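Local coordinates for 3-oxoacyl-(Acyl-carrier protein) synthase (Burkholderia xenovorans, PDB 4EFI) that probably catalyses the condensation that forms 3-oxoacyl-acyl-carrier protein, as a thiolase-fold enzyme of the ketoacyl synthase III family, at residues A[43-46]-A[47-51]; A[304-307]-A[308-312]. One frame throughout, in Å; residues are numbered along the deposited sequence. Where two conformers were deposited one is given.

Contact 1: residues A[43-46]-A[47-51]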
loop_
_atom_site.group_PDB
_atom_site.type_symbol
_atom_site.label_atom_id
_atom_site.label_comp_id
_atom_site.label_asym_id
_atom_site.label_seq_id
_atom_site.Cartn_x
_atom_site.Cartn_y
_atom_site.Cartn_z
ATOM N N SER A 43 -24.440 17.406 5.944
ATOM C CA SER A 43 -24.833 17.149 4.557
ATOM C C SER A 43 -23.615 16.987 3.661
ATOM O O SER A 43 -23.547 16.072 2.836
ATOM C CB SER A 43 -25.695 18.286 4.028
ATOM O OG SER A 43 -26.773 18.544 4.903
ATOM N N ALA A 44 -22.638 17.870 3.832
ATOM C CA ALA A 44 -21.440 17.813 3.020
ATOM C C ALA A 44 -20.657 16.538 3.334
ATOM O O ALA A 44 -20.149 15.884 2.431
ATOM C CB ALA A 44 -20.577 19.045 3.265
ATOM N N VAL A 45 -20.577 16.179 4.608
ATOM C CA VAL A 45 -19.890 14.957 4.987
ATOM C C VAL A 45 -20.600 13.764 4.366
ATOM O O VAL A 45 -19.958 12.849 3.859
ATOM C CB VAL A 45 -19.859 14.771 6.514
ATOM C CG1 VAL A 45 -19.358 13.379 6.871
ATOM C CG2 VAL A 45 -18.994 15.838 7.165
ATOM N N ARG A 46 -21.928 13.784 4.391
ATOM C CA ARG A 46 -22.698 12.657 3.883
ATOM C C ARG A 46 -22.447 12.440 2.396
ATOM O O ARG A 46 -22.238 11.316 1.951
ATOM C CB ARG A 46 -24.192 12.895 4.124
ATOM C CG ARG A 46 -25.104 12.139 3.173
ATOM C CD ARG A 46 -26.563 12.243 3.587
ATOM N NE ARG A 46 -27.169 13.507 3.181
ATOM C CZ ARG A 46 -27.628 14.422 4.031
ATOM N NH1 ARG A 46 -27.545 14.223 5.341
ATOM N NH2 ARG A 46 -28.167 15.540 3.570
ATOM N N ASP A 47 -22.454 13.526 1.633
ATOM C CA ASP A 47 -22.232 13.445 0.193
ATOM C C ASP A 47 -20.816 12.987 -0.171
ATOM O O ASP A 47 -20.635 12.198 -1.093
ATOM C CB ASP A 47 -22.587 14.775 -0.474
ATOM C CG ASP A 47 -24.086 15.033 -0.493
ATOM O OD1 ASP A 47 -24.860 14.087 -0.231
ATOM O OD2 ASP A 47 -24.488 16.179 -0.766
ATOM N N VAL A 48 -19.819 13.480 0.559
ATOM C CA VAL A 48 -18.429 13.094 0.322
ATOM C C VAL A 48 -18.176 11.639 0.699
ATOM O O VAL A 48 -17.539 10.913 -0.050
ATOM C CB VAL A 48 -17.461 13.986 1.107
ATOM C CG1 VAL A 48 -16.057 13.438 0.995
ATOM C CG2 VAL A 48 -17.525 15.413 0.586
ATOM N N VAL A 49 -18.697 11.191 1.839
ATOM C CA VAL A 49 -18.412 9.821 2.230
ATOM C C VAL A 49 -19.150 8.830 1.334
ATOM O O VAL A 49 -18.655 7.713 1.137
ATOM C CB VAL A 49 -18.639 9.544 3.741
ATOM C CG1 VAL A 49 -17.792 10.496 4.593
ATOM C CG2 VAL A 49 -20.110 9.641 4.091
ATOM N N LYS A 50 -20.283 9.227 0.754
ATOM C CA LYS A 50 -20.937 8.386 -0.246
ATOM C C LYS A 50 -19.980 8.121 -1.406
ATOM O O LYS A 50 -19.815 6.980 -1.819
ATOM C CB LYS A 50 -22.213 9.043 -0.781
ATOM C CG LYS A 50 -22.903 8.280 -1.903
ATOM C CD LYS A 50 -23.455 6.950 -1.405
ATOM C CE LYS A 50 -24.090 6.153 -2.531
ATOM N NZ LYS A 50 -24.799 4.923 -2.025
ATOM N N MET A 51 -19.369 9.185 -1.926
ATOM C CA MET A 51 -18.438 9.067 -3.064
ATOM C C MET A 51 -17.163 8.314 -2.709
ATOM O O MET A 51 -16.686 7.474 -3.469
ATOM C CB MET A 51 -18.049 10.455 -3.556
#

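Contact 2: residues A[304-307]-A[308-312]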
loop_
_atom_site.group_PDB
_atom_site.type_symbol
_atom_site.label_atom_id
_atom_site.label_comp_id
_atom_site.label_asym_id
_atom_site.label_seq_id
_atom_site.Cartn_x
_atom_site.Cartn_y
_atom_site.Cartn_z
ATOM N N ALA A 304 -0.111 0.764 2.568
ATOM C CA ALA A 304 -0.633 -0.448 3.207
ATOM C C ALA A 304 -1.894 -0.998 2.557
ATOM O O ALA A 304 -2.343 -2.091 2.927
ATOM C CB ALA A 304 -0.905 -0.197 4.663
ATOM N N SER A 305 -2.479 -0.269 1.615
ATOM C CA SER A 305 -3.840 -0.577 1.216
ATOM C C SER A 305 -3.972 -1.965 0.574
ATOM O O SER A 305 -4.934 -2.673 0.850
ATOM C CB SER A 305 -4.385 0.517 0.306
ATOM O OG SER A 305 -3.723 0.478 -0.942
ATOM N N ILE A 306 -3.045 -2.361 -0.290
ATOM C CA ILE A 306 -3.153 -3.673 -0.921
ATOM C C ILE A 306 -2.937 -4.841 0.055
ATOM O O ILE A 306 -3.745 -5.756 0.117
ATOM C CB ILE A 306 -2.256 -3.769 -2.183
ATOM C CG1 ILE A 306 -2.794 -2.832 -3.269
ATOM C CG2 ILE A 306 -2.198 -5.211 -2.665
ATOM C CD1 ILE A 306 -1.881 -2.673 -4.476
ATOM N N PRO A 307 -1.845 -4.832 0.843
ATOM C CA PRO A 307 -1.712 -5.945 1.794
ATOM C C PRO A 307 -2.850 -5.985 2.830
ATOM O O PRO A 307 -3.280 -7.066 3.234
ATOM C CB PRO A 307 -0.333 -5.717 2.441
ATOM C CG PRO A 307 0.018 -4.296 2.149
ATOM C CD PRO A 307 -0.641 -3.999 0.808
ATOM N N LEU A 308 -3.379 -4.828 3.218
ATOM C CA LEU A 308 -4.516 -4.796 4.147
ATOM C C LEU A 308 -5.742 -5.415 3.474
ATOM O O LEU A 308 -6.483 -6.205 4.083
ATOM C CB LEU A 308 -4.796 -3.363 4.621
ATOM C CG LEU A 308 -5.941 -3.219 5.634
ATOM C CD1 LEU A 308 -5.657 -3.940 6.931
ATOM C CD2 LEU A 308 -6.200 -1.731 5.862
ATOM N N LEU A 309 -5.915 -5.144 2.192
ATOM C CA LEU A 309 -6.999 -5.722 1.418
ATOM C C LEU A 309 -6.852 -7.255 1.383
ATOM O O LEU A 309 -7.840 -7.991 1.538
ATOM C CB LEU A 309 -6.988 -5.124 0.010
ATOM C CG LEU A 309 -8.216 -5.269 -0.860
ATOM C CD1 LEU A 309 -9.383 -4.541 -0.263
ATOM C CD2 LEU A 309 -7.857 -4.705 -2.217
ATOM N N ILE A 310 -5.631 -7.749 1.182
ATOM C CA ILE A 310 -5.395 -9.190 1.189
ATOM C C ILE A 310 -5.823 -9.776 2.523
ATOM O O ILE A 310 -6.530 -10.775 2.567
ATOM C CB ILE A 310 -3.913 -9.524 0.919
ATOM C CG1 ILE A 310 -3.541 -9.095 -0.493
ATOM C CG2 ILE A 310 -3.617 -11.013 1.150
ATOM C CD1 ILE A 310 -2.073 -9.153 -0.808
ATOM N N THR A 311 -5.381 -9.188 3.632
ATOM C CA THR A 311 -5.655 -9.818 4.924
ATOM C C THR A 311 -7.117 -9.728 5.334
ATOM O O THR A 311 -7.651 -10.683 5.905
ATOM C CB THR A 311 -4.720 -9.338 6.065
ATOM O OG1 THR A 311 -4.957 -7.957 6.377
ATOM C CG2 THR A 311 -3.272 -9.526 5.695
ATOM N N THR A 312 -7.785 -8.617 5.064
ATOM C CA THR A 312 -9.165 -8.469 5.491
ATOM C C THR A 312 -10.156 -9.141 4.544
ATOM O O THR A 312 -11.240 -9.544 4.989
ATOM C CB THR A 312 -9.595 -6.995 5.705
ATOM O OG1 THR A 312 -9.680 -6.314 4.453
ATOM C CG2 THR A 312 -8.660 -6.263 6.618
#

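Contact 1: residues A[43-46]-A[47-51]
Val45 holds CG1 anti to its backbone N (chi1 170°). Val49, one turn further on, holds its own CG1 anti to the carbonyl carbon (chi1 -57°) in one of its two conformers. In that conformer the methyls are aimed at each other, and Val45 CG1 meets Val49 CG1 at 4.0 Å. The second conformer makes this contact less certain. The two branches run at a slant to one another. The other methyl of Val49 turns back over the helix, and Val49 CG2 lies 3.2 Å from Val45 O.

Arg46 and Asp47 leave the helix side by side and point the same way. The arginine chain is straight at first and then bends at chi3. The bend carries the guanidinium back over Ser43, whose CA lies 3.7 Å above the guanidinium plane, toward its rim. Arg46 NE and Asp47 OD1 stay 4.2 Å apart, beyond a salt bridge. The guanidinium and carboxylate planes stand 82° apart, so the two groups do not pair in a flat, two-pronged way.

Beneath the side chains runs regular alpha-helical backbone bonding in helix 42-52. Asp47 N donates to Ser43 O at 3.0 Å, and Val48 N to Ala44 O at 3.1 Å. The bond from Val49 N to Val45 O measures 2.9 Å.

The helix is two-faced. Val45 touches Phe40 and Val49 touches Asn33. Ala44 and Val48 rest on Arg167, and Val48 also meets Leu171. Ser43, Arg46, Asp47 and Lys50 lie on the exposed side.

The chemistry implies a helix held by its main-chain bonds and anchored along one side by small apolar groups. The Arg46–Asp47 attraction is probably modest at this separation, and solvent may weaken it further.

Contact 2: residues A[304-307]-A[308-312]
Ala304 opens the contact with its carbonyl: Leu308 N donates to Ala304 O at 2.9 Å. This is the first of four i to i+4 bonds that join 304-307 to 308-312 in helix 305-313, a buried helix of the thiolase-like fold. The methyl of Ala304 packs on Ala176 and Thr178 of strand 176-184. Leu308 also touches Ala176, and it reaches Ser24 and Val26 of strand 17-26. One side of the helix is thus laid against the six-stranded sheet.

Ser305 takes a bond from Leu309 N to its O at 3.0 Å, with the donor tilted 30° from the carbonyl plane. Its hydroxyl faces other partners: OG is hydrogen-bonded to His270 ND1. Leu309 touches Gln271 and Asn294.

Ile306 O accepts from Ile310 N at 2.9 Å. The two isoleucine side chains approach only loosely, with Ile306 CG2 at 4.4 Å from Ile310 CD1. Ile310 sets CG1 anti to its carbonyl carbon (chi1 -65°), which lays that branch back along the helix, and CG1 sits 3.4 Å from Ile306 O.

Pro307 has no N-H to give, and near the start of the helix this probably costs little. Its ring packs on Val22 and Thr178. Its carbonyl still accepts from Thr311 N. The Thr311 hydroxyl is hydrogen-bonded to Thr351 and Ser24, linking the helix to two neighbouring strands of the sheet. Close by, Thr311 CG2 lies 3.5 Å from Pro307 O.

Overall arrangement
Both contacts are short lengths of one continuous helix each, bound by i to i+4 main-chain bonds, but they hold different elements. Contact 1 belongs to helix 42-52 at the surface, about 25 Å from the centre of the chain. Contact 2 lies in helix 305-313 near the core, about 7 Å from that centre. The contact centres are about 25 Å apart, and the nearest atoms about 14 Å, so they do not touch. Chemistry follows place. Contact 1 is amphipathic, with one buried and two partly covered valines on one side and charged groups on the exposed side. Contact 2 is largely apolar, and its few buried hydroxyls bond to other parts of the fold.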